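Local coordinates for protein GlcNAc-alpha-1,4-Gal-releasing endo-beta-galactosidase (Clostridium perfringens, PDB 1UPS) that probably hydrolyses internal beta-galactosidic linkages of glycans to release GlcNAc-alpha-1,4-Gal, as a calcium-binding glycoside hydrolase of family 16, at residues 48-53 and 65-70; 83-86 and 92-95; 327-332 and 370-375. One frame throughout, in Å; residues are numbered along the deposited sequence.

Contact 1: residues 48-53 and 65-70; sequences WTDYYL and ANYRFE
Asp50 and Tyr67 both have first torsions that set CG between the backbone N and the carbonyl carbon (chi1 54° for Asp50 and 60° for Tyr67), and their side chains, each directed toward the other segment, cross at about a right angle. The phenol end of Tyr67 meets the carboxylate: Tyr67 OH donates to Asp50 OD1 at 2.8 Å. The acceptor oxygen lies at the edge of the tyrosine ring, in its plane, whereas the hydroxyl reaches OD1 on the anti side, 28° out of the carboxylate plane. Behind this bond, Asp50 CB rests 3.6 Å from Tyr67 CE1, so the aspartate makes an apolar as well as a polar contact with the ring.

Two residues before Tyr67, the backbones are tied. Ala65 N donates to Asp50 O at 2.9 Å, and Ala65 CB sits 3.6 Å from the same carbonyl oxygen. Asp50 thus receives a hydrogen bond at its main-chain oxygen and another at its side chain. Asp50 is a buried residue, and its carboxylate has two cationic partners: Arg45 forms a salt bridge with OD1 and Lys64 one with OD2, which would probably favour the ionised form.

The contact fastens the long loop following strand 30-36 to the 65-70 segment, at Ala65 and at Tyr67 of the strand, in the GH16 domain. Strand 66-70 pairs antiparallel with strand 73-78, whose Leu74 touches the Tyr67 side chain, while Thr49 on the loop is joined by backbone hydrogen bonding to Met99 of strand 94-99.

Contact 2: residues 83-86 and 92-95; sequences KPWC and TVRS
The indole of Trp85 presents an edge to Val93: Val93 O lies near the ring plane, 3.4 Å from Trp85 CD1, and Val93 CG1 is 4.0 Å from Trp85 NE1. One face of the indole carries Cys86 CB, 3.2 Å above the plane and displaced toward the rim. Trp85 NE1 hydrogen-bonds to Asp90 OD1. With a chi1 of 75°, Trp85 CG stands between its backbone N and carbonyl carbon; the Trp85 and Val93 side chains lie side by side, both pointing the same way.

Val93 O is the polar focus of the contact. Trp85 N donates to it at 3.2 Å, in the carbonyl plane, with an N-H...O angle of 155°. Pro84 CA adds a CA-H...O contact to the same oxygen, and a water that accepts from Cys86 N donates to it as well. A second water bridges the other end: it lies 2.8 Å from Lys83 O and accepts from Ser95 N. Direct packing accompanies these bonds: Pro84 CG lies 3.7 Å from Thr92 CA, and Arg94 CG lies 3.9 Å from Pro84 CA. Beyond CG the arginine chain bends at chi3, and its guanidinium forms a salt bridge with Asp255 through NH1.

The two segments flank the short helix 87-90, for which Cys86 is the N-cap residue; its disulfide to Cys57 attaches this turn to the loop between strands 30-36 and 66-70. Segment 92-95 carries the first residues of strand 94-99, an outermost strand of the six-stranded antiparallel sheet, where Arg94 is hydrogen-bonded through its backbone to Thr254 of strand 246-254.

Contact 3: residues 327-332 and 370-375; sequences WSKEYR and WSEVPV
Strands 327-332 and 370-375 belong to the all-beta C-terminal part of the chain, consistent with a ricin-like beta-trefoil, and a salt bridge between side chains joins them. Lys329 and Glu372 approach from opposite directions, and Lys329 NZ comes within 2.9 Å of Glu372 OE1. A longer approach of 3.3 Å links Lys329 NZ to Glu372 OE2; both hydrogen bonds are weak by their geometry, so charge attraction probably dominates. The lysine chain bends at chi3 (87°), whereas the glutamate is extended beyond CG.

Tyr331 flanks the pair. Glu372 OE1 lies at its ring edge, 4.1 Å from Tyr331 CE2, with ring and carboxylate planes 44° apart, and its hydroxyl accepts a weak bond from Lys329 NZ. Tyr239 OH hydrogen-bonds to both Lys329 NZ and Glu372 OE2, while its ring stacks on Tyr331.

The backbones stay apart, the closest CA atoms being 9.2 Å from each other (Tyr331 and Trp370). Each strand pairs with its own hairpin partner, 335-340 or 378-383; Trp370 is also backbone-bonded to Thr336 of strand 335-340, and Tyr239 closes the group from the end of strand 233-239.

Contacts 1 and 2 are neighbours in the GH16 region, their centres 14 Å apart, and they touch directly: Tyr52 CD2 packs 3.3 Å from Trp85 CD2 and 3.9 Å from Ser95 CB. Loop 48-53 therefore lies against both segments of contact 2. Contact 3 is remote, on the opposite side of the chain's centre, with its nearest atoms about 26 Å from contact 1 and about 29 Å from contact 2. All three follow in series along the chain. None coincides with the calcium site formed by Glu37, Asn39, Gly72 and Asp272, although the Tyr67 side chain of contact 1 is about 13 Å from the bound ion.

Contact 1: residues 48-53 and 65-70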
loop_
_atom_site.group_PDB
_atom_site.type_symbol
_atom_site.label_atom_id
_atom_site.label_comp_id
_atom_site.label_asym_id
_atom_site.label_seq_id
_atom_site.Cartn_x
_atom_site.Cartn_y
_atom_site.Cartn_z
ATOM N N TRP A 48 -3.199 -1.308 -23.004
ATOM C CA TRP A 48 -2.872 -2.627 -22.437
ATOM C C TRP A 48 -2.374 -3.622 -23.475
ATOM O O TRP A 48 -2.823 -3.616 -24.639
ATOM C CB TRP A 48 -4.117 -3.259 -21.773
ATOM C CG TRP A 48 -4.753 -2.388 -20.746
ATOM C CD1 TRP A 48 -5.870 -1.611 -20.908
ATOM C CD2 TRP A 48 -4.305 -2.177 -19.403
ATOM N NE1 TRP A 48 -6.153 -0.942 -19.738
ATOM C CE2 TRP A 48 -5.197 -1.251 -18.805
ATOM C CE3 TRP A 48 -3.230 -2.672 -18.640
ATOM C CZ2 TRP A 48 -5.070 -0.828 -17.474
ATOM C CZ3 TRP A 48 -3.093 -2.246 -17.311
ATOM C CH2 TRP A 48 -4.007 -1.318 -16.747
ATOM N N THR A 49 -1.485 -4.505 -23.027
ATOM C CA THR A 49 -1.254 -5.760 -23.717
ATOM C C THR A 49 -1.849 -6.925 -22.909
ATOM O O THR A 49 -1.921 -6.855 -21.679
ATOM C CB THR A 49 0.245 -5.950 -24.048
ATOM O OG1 THR A 49 0.399 -7.125 -24.860
ATOM C CG2 THR A 49 1.116 -6.213 -22.788
ATOM N N ASP A 50 -2.306 -7.969 -23.598
ATOM C CA ASP A 50 -2.932 -9.113 -22.921
ATOM C C ASP A 50 -2.000 -10.329 -22.839
ATOM O O ASP A 50 -2.411 -11.481 -22.981
ATOM C CB ASP A 50 -4.313 -9.445 -23.516
ATOM C CG ASP A 50 -4.287 -9.649 -25.018
ATOM O OD1 ASP A 50 -5.378 -9.937 -25.586
ATOM O OD2 ASP A 50 -3.255 -9.525 -25.713
ATOM N N TYR A 51 -0.730 -10.051 -22.573
ATOM C CA TYR A 51 0.245 -11.093 -22.309
ATOM C C TYR A 51 0.943 -10.809 -20.985
ATOM O O TYR A 51 1.236 -9.637 -20.665
ATOM C CB TYR A 51 1.296 -11.121 -23.414
ATOM C CG TYR A 51 0.787 -11.613 -24.752
ATOM C CD1 TYR A 51 0.121 -10.749 -25.626
ATOM C CD2 TYR A 51 1.000 -12.929 -25.156
ATOM C CE1 TYR A 51 -0.352 -11.198 -26.862
ATOM C CE2 TYR A 51 0.540 -13.391 -26.398
ATOM C CZ TYR A 51 -0.128 -12.514 -27.241
ATOM O OH TYR A 51 -0.566 -12.949 -28.471
ATOM N N TYR A 52 1.256 -11.878 -20.254
ATOM C CA TYR A 52 1.898 -11.765 -18.957
ATOM C C TYR A 52 3.425 -11.861 -19.165
ATOM O O TYR A 52 3.914 -12.892 -19.617
ATOM C CB TYR A 52 1.368 -12.890 -18.034
ATOM C CG TYR A 52 1.925 -12.882 -16.614
ATOM C CD1 TYR A 52 2.319 -11.688 -15.998
ATOM C CD2 TYR A 52 2.040 -14.072 -15.888
ATOM C CE1 TYR A 52 2.849 -11.691 -14.674
ATOM C CE2 TYR A 52 2.549 -14.090 -14.576
ATOM C CZ TYR A 52 2.951 -12.896 -13.983
ATOM O OH TYR A 52 3.474 -12.928 -12.704
ATOM N N LEU A 53 4.164 -10.785 -18.866
ATOM C CA LEU A 53 5.653 -10.786 -18.950
ATOM C C LEU A 53 6.225 -11.684 -20.071
ATOM O O LEU A 53 7.051 -12.567 -19.812
ATOM C CB LEU A 53 6.284 -11.150 -17.595
ATOM C CG LEU A 53 5.854 -10.273 -16.412
ATOM C CD1 LEU A 53 6.302 -10.893 -15.075
ATOM C CD2 LEU A 53 6.394 -8.843 -16.558
ATOM N N ALA A 65 -3.556 -13.933 -21.995
ATOM C CA ALA A 65 -4.633 -13.909 -21.013
ATOM C C ALA A 65 -5.943 -14.381 -21.610
ATOM O O ALA A 65 -6.174 -14.221 -22.815
ATOM C CB ALA A 65 -4.818 -12.495 -20.469
ATOM N N ASN A 66 -6.793 -14.955 -20.761
ATOM C CA ASN A 66 -8.200 -15.103 -21.091
ATOM C C ASN A 66 -8.999 -14.097 -20.301
ATOM O O ASN A 66 -8.703 -13.845 -19.147
ATOM C CB ASN A 66 -8.689 -16.525 -20.847
ATOM C CG ASN A 66 -8.052 -17.501 -21.815
ATOM O OD1 ASN A 66 -8.136 -17.331 -23.050
ATOM N ND2 ASN A 66 -7.383 -18.514 -21.270
ATOM N N TYR A 67 -9.986 -13.496 -20.956
ATOM C CA TYR A 67 -10.799 -12.458 -20.316
ATOM C C TYR A 67 -12.043 -12.186 -21.173
ATOM O O TYR A 67 -12.109 -12.592 -22.352
ATOM C CB TYR A 67 -9.999 -11.150 -20.110
ATOM C CG TYR A 67 -9.474 -10.550 -21.407
ATOM C CD1 TYR A 67 -8.259 -10.989 -21.956
ATOM C CD2 TYR A 67 -10.197 -9.576 -22.102
ATOM C CE1 TYR A 67 -7.774 -10.471 -23.154
ATOM C CE2 TYR A 67 -9.720 -9.045 -23.330
ATOM C CZ TYR A 67 -8.500 -9.499 -23.836
ATOM O OH TYR A 67 -8.013 -9.012 -25.031
ATOM N N ARG A 68 -13.033 -11.545 -20.553
ATOM C CA ARG A 68 -14.217 -11.022 -21.241
ATOM C C ARG A 68 -14.589 -9.717 -20.549
ATOM O O ARG A 68 -13.968 -9.334 -19.546
ATOM C CB ARG A 68 -15.394 -12.013 -21.203
ATOM C CG ARG A 68 -15.934 -12.381 -19.819
ATOM C CD ARG A 68 -16.915 -13.590 -19.790
ATOM N NE ARG A 68 -17.601 -13.696 -18.500
ATOM C CZ ARG A 68 -17.223 -14.459 -17.477
ATOM N NH1 ARG A 68 -17.924 -14.443 -16.349
ATOM N NH2 ARG A 68 -16.150 -15.236 -17.554
ATOM N N PHE A 69 -15.576 -9.028 -21.106
ATOM C CA PHE A 69 -16.144 -7.854 -20.449
ATOM C C PHE A 69 -17.581 -8.185 -20.118
ATOM O O PHE A 69 -18.294 -8.712 -20.972
ATOM C CB PHE A 69 -16.052 -6.637 -21.372
ATOM C CG PHE A 69 -14.635 -6.185 -21.600
ATOM C CD1 PHE A 69 -14.066 -5.201 -20.789
ATOM C CD2 PHE A 69 -13.859 -6.772 -22.605
ATOM C CE1 PHE A 69 -12.726 -4.800 -20.969
ATOM C CE2 PHE A 69 -12.525 -6.378 -22.796
ATOM C CZ PHE A 69 -11.972 -5.386 -21.980
ATOM N N GLU A 70 -17.984 -7.930 -18.875
ATOM C CA GLU A 70 -19.329 -8.300 -18.399
ATOM C C GLU A 70 -19.831 -7.213 -17.451
ATOM O O GLU A 70 -19.142 -6.863 -16.483
ATOM C CB GLU A 70 -19.314 -9.701 -17.736
ATOM C CG GLU A 70 -20.650 -10.182 -17.148
ATOM C CD GLU A 70 -20.622 -11.634 -16.646
ATOM O OE1 GLU A 70 -21.599 -12.075 -15.951
ATOM O OE2 GLU A 70 -19.658 -12.365 -16.974
#

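Contact 2: residues 83-86 and 92-95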
loop_
_atom_site.group_PDB
_atom_site.type_symbol
_atom_site.label_atom_id
_atom_site.label_comp_id
_atom_site.label_asym_id
_atom_site.label_seq_id
_atom_site.Cartn_x
_atom_site.Cartn_y
_atom_site.Cartn_z
ATOM N N LYS A 83 -3.496 -23.611 -19.918
ATOM C CA LYS A 83 -2.120 -24.117 -19.720
ATOM C C LYS A 83 -1.280 -23.157 -18.893
ATOM O O LYS A 83 -1.607 -21.967 -18.822
ATOM C CB LYS A 83 -1.442 -24.360 -21.070
ATOM C CG LYS A 83 -2.181 -25.386 -21.918
ATOM C CD LYS A 83 -1.285 -25.826 -23.083
ATOM C CE LYS A 83 -1.636 -27.217 -23.577
ATOM N NZ LYS A 83 -2.987 -27.239 -24.214
ATOM N N PRO A 84 -0.186 -23.635 -18.280
ATOM C CA PRO A 84 0.705 -22.718 -17.544
ATOM C C PRO A 84 1.193 -21.565 -18.424
ATOM O O PRO A 84 1.411 -21.793 -19.632
ATOM C CB PRO A 84 1.890 -23.608 -17.118
ATOM C CG PRO A 84 1.322 -25.029 -17.104
ATOM C CD PRO A 84 0.238 -25.046 -18.187
ATOM N N TRP A 85 1.386 -20.375 -17.840
ATOM C CA TRP A 85 1.721 -19.194 -18.644
ATOM C C TRP A 85 3.159 -19.238 -19.189
ATOM O O TRP A 85 3.426 -18.725 -20.272
ATOM C CB TRP A 85 1.430 -17.889 -17.881
ATOM C CG TRP A 85 2.427 -17.587 -16.825
ATOM C CD1 TRP A 85 2.443 -18.068 -15.537
ATOM C CD2 TRP A 85 3.578 -16.743 -16.954
ATOM N NE1 TRP A 85 3.537 -17.572 -14.862
ATOM C CE2 TRP A 85 4.248 -16.752 -15.704
ATOM C CE3 TRP A 85 4.095 -15.949 -17.991
ATOM C CZ2 TRP A 85 5.416 -16.013 -15.464
ATOM C CZ3 TRP A 85 5.261 -15.213 -17.756
ATOM C CH2 TRP A 85 5.912 -15.264 -16.500
ATOM N N CYS A 86 4.069 -19.894 -18.469
ATOM C CA CYS A 86 5.498 -19.878 -18.842
ATOM C C CYS A 86 6.206 -21.050 -18.131
ATOM O O CYS A 86 6.962 -20.799 -17.188
ATOM C CB CYS A 86 6.086 -18.538 -18.341
ATOM S SG CYS A 86 7.489 -17.714 -19.173
ATOM N N THR A 92 4.139 -24.826 -13.185
ATOM C CA THR A 92 2.776 -24.988 -13.672
ATOM C C THR A 92 1.815 -23.906 -13.161
ATOM O O THR A 92 0.605 -24.119 -13.118
ATOM C CB THR A 92 2.237 -26.415 -13.397
ATOM O OG1 THR A 92 2.405 -26.762 -12.005
ATOM C CG2 THR A 92 3.073 -27.461 -14.151
ATOM N N VAL A 93 2.354 -22.744 -12.808
ATOM C CA VAL A 93 1.498 -21.603 -12.422
ATOM C C VAL A 93 0.638 -21.171 -13.618
ATOM O O VAL A 93 1.132 -21.066 -14.743
ATOM C CB VAL A 93 2.351 -20.386 -11.989
ATOM C CG1 VAL A 93 1.481 -19.122 -11.797
ATOM C CG2 VAL A 93 3.155 -20.687 -10.694
ATOM N N ARG A 94 -0.637 -20.917 -13.375
ATOM C CA ARG A 94 -1.498 -20.385 -14.419
ATOM C C ARG A 94 -1.864 -18.964 -14.065
ATOM O O ARG A 94 -2.058 -18.661 -12.888
ATOM C CB ARG A 94 -2.718 -21.266 -14.560
ATOM C CG ARG A 94 -2.254 -22.668 -15.058
ATOM C CD ARG A 94 -3.355 -23.590 -15.331
ATOM N NE ARG A 94 -3.829 -24.303 -14.147
ATOM C CZ ARG A 94 -4.852 -25.137 -14.210
ATOM N NH1 ARG A 94 -5.268 -25.795 -13.142
ATOM N NH2 ARG A 94 -5.465 -25.315 -15.382
ATOM N N SER A 95 -1.943 -18.096 -15.067
ATOM C CA SER A 95 -2.321 -16.699 -14.815
ATOM C C SER A 95 -2.917 -16.096 -16.074
ATOM O O SER A 95 -2.462 -16.407 -17.177
ATOM C CB SER A 95 -1.106 -15.862 -14.343
ATOM O OG SER A 95 -1.455 -14.479 -14.115
HETATM O O HOH W 1 -1.870 -19.338 -17.853
HETATM O O HOH W 2 3.859 -21.073 -15.771
#

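Contact 3: residues 327-332 and 370-375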
loop_
_atom_site.group_PDB
_atom_site.type_symbol
_atom_site.label_atom_id
_atom_site.label_comp_id
_atom_site.label_asym_id
_atom_site.label_seq_id
_atom_site.Cartn_x
_atom_site.Cartn_y
_atom_site.Cartn_z
ATOM N N TRP A 327 4.752 19.119 17.055
ATOM C CA TRP A 327 5.559 17.896 16.856
ATOM C C TRP A 327 6.010 17.716 15.408
ATOM O O TRP A 327 5.344 18.173 14.491
ATOM C CB TRP A 327 4.752 16.650 17.292
ATOM C CG TRP A 327 4.257 16.753 18.700
ATOM C CD1 TRP A 327 3.151 17.418 19.126
ATOM C CD2 TRP A 327 4.886 16.223 19.876
ATOM N NE1 TRP A 327 3.028 17.319 20.492
ATOM C CE2 TRP A 327 4.085 16.591 20.981
ATOM C CE3 TRP A 327 6.039 15.447 20.106
ATOM C CZ2 TRP A 327 4.394 16.223 22.297
ATOM C CZ3 TRP A 327 6.355 15.081 21.423
ATOM C CH2 TRP A 327 5.522 15.462 22.498
ATOM N N SER A 328 7.140 17.028 15.220
ATOM C CA SER A 328 7.674 16.691 13.899
ATOM C C SER A 328 7.747 15.178 13.811
ATOM O O SER A 328 7.851 14.490 14.837
ATOM C CB SER A 328 9.112 17.218 13.734
ATOM O OG SER A 328 9.151 18.622 13.602
ATOM N N LYS A 329 7.714 14.666 12.588
ATOM C CA LYS A 329 7.979 13.253 12.348
ATOM C C LYS A 329 9.295 13.044 11.618
ATOM O O LYS A 329 9.683 13.833 10.752
ATOM C CB LYS A 329 6.856 12.605 11.548
ATOM C CG LYS A 329 5.482 12.777 12.157
ATOM C CD LYS A 329 4.394 12.473 11.125
ATOM C CE LYS A 329 4.068 11.010 11.118
ATOM N NZ LYS A 329 3.168 10.677 9.973
ATOM N N GLU A 330 9.969 11.959 11.981
ATOM C CA GLU A 330 11.167 11.523 11.289
ATOM C C GLU A 330 11.019 10.035 11.064
ATOM O O GLU A 330 10.300 9.356 11.804
ATOM C CB GLU A 330 12.402 11.811 12.127
ATOM C CG GLU A 330 12.780 13.282 12.158
ATOM C CD GLU A 330 13.906 13.590 13.120
ATOM O OE1 GLU A 330 14.799 12.740 13.297
ATOM O OE2 GLU A 330 13.907 14.700 13.684
ATOM N N TYR A 331 11.669 9.532 10.021
ATOM C CA TYR A 331 11.523 8.126 9.662
ATOM C C TYR A 331 12.868 7.385 9.664
ATOM O O TYR A 331 13.909 7.955 9.300
ATOM C CB TYR A 331 10.756 7.993 8.336
ATOM C CG TYR A 331 9.447 8.767 8.334
ATOM C CD1 TYR A 331 9.366 10.049 7.778
ATOM C CD2 TYR A 331 8.300 8.239 8.930
ATOM C CE1 TYR A 331 8.172 10.768 7.795
ATOM C CE2 TYR A 331 7.110 8.948 8.951
ATOM C CZ TYR A 331 7.047 10.207 8.388
ATOM O OH TYR A 331 5.863 10.904 8.407
ATOM N N ARG A 332 12.847 6.140 10.145
ATOM C CA ARG A 332 14.021 5.258 10.117
ATOM C C ARG A 332 13.556 3.808 9.980
ATOM O O ARG A 332 12.674 3.369 10.716
ATOM C CB ARG A 332 14.870 5.430 11.379
ATOM N N TRP A 370 8.307 3.907 16.108
ATOM C CA TRP A 370 6.888 3.573 16.198
ATOM C C TRP A 370 6.281 3.168 14.851
ATOM O O TRP A 370 6.590 3.768 13.834
ATOM C CB TRP A 370 6.129 4.781 16.770
ATOM C CG TRP A 370 6.668 5.249 18.085
ATOM C CD1 TRP A 370 7.635 6.197 18.287
ATOM C CD2 TRP A 370 6.264 4.804 19.389
ATOM N NE1 TRP A 370 7.865 6.357 19.632
ATOM C CE2 TRP A 370 7.034 5.520 20.333
ATOM C CE3 TRP A 370 5.326 3.864 19.858
ATOM C CZ2 TRP A 370 6.908 5.326 21.718
ATOM C CZ3 TRP A 370 5.189 3.670 21.231
ATOM C CH2 TRP A 370 5.982 4.402 22.149
ATOM N N SER A 371 5.451 2.124 14.848
ATOM C CA SER A 371 4.628 1.789 13.684
ATOM C C SER A 371 3.351 2.626 13.707
ATOM O O SER A 371 2.708 2.739 14.746
ATOM C CB SER A 371 4.252 0.307 13.694
ATOM O OG SER A 371 5.399 -0.519 13.631
ATOM N N GLU A 372 2.990 3.213 12.565
ATOM C CA GLU A 372 1.737 3.964 12.426
ATOM C C GLU A 372 0.648 3.065 11.859
ATOM O O GLU A 372 0.810 2.474 10.781
ATOM C CB GLU A 372 1.942 5.128 11.477
ATOM C CG GLU A 372 2.347 6.424 12.124
ATOM C CD GLU A 372 2.619 7.498 11.091
ATOM O OE1 GLU A 372 3.726 8.072 11.117
ATOM O OE2 GLU A 372 1.729 7.766 10.248
ATOM N N VAL A 373 -0.453 2.927 12.587
ATOM C CA VAL A 373 -1.501 2.009 12.195
ATOM C C VAL A 373 -2.825 2.762 12.055
ATOM O O VAL A 373 -3.423 3.154 13.067
ATOM C CB VAL A 373 -1.649 0.838 13.205
ATOM C CG1 VAL A 373 -2.659 -0.173 12.716
ATOM C CG2 VAL A 373 -0.309 0.153 13.450
ATOM N N PRO A 374 -3.273 2.987 10.815
ATOM C CA PRO A 374 -4.566 3.642 10.597
ATOM C C PRO A 374 -5.714 2.803 11.142
ATOM O O PRO A 374 -5.765 1.573 10.961
ATOM C CB PRO A 374 -4.667 3.776 9.067
ATOM C CG PRO A 374 -3.290 3.522 8.535
ATOM C CD PRO A 374 -2.592 2.656 9.548
ATOM N N VAL A 375 -6.647 3.475 11.797
ATOM C CA VAL A 375 -7.856 2.824 12.268
ATOM C C VAL A 375 -8.944 3.860 12.297
ATOM O O VAL A 375 -8.819 4.896 12.978
ATOM C CB VAL A 375 -7.677 2.158 13.676
ATOM C CG1 VAL A 375 -7.010 3.112 14.651
ATOM C CG2 VAL A 375 -9.032 1.668 14.244
#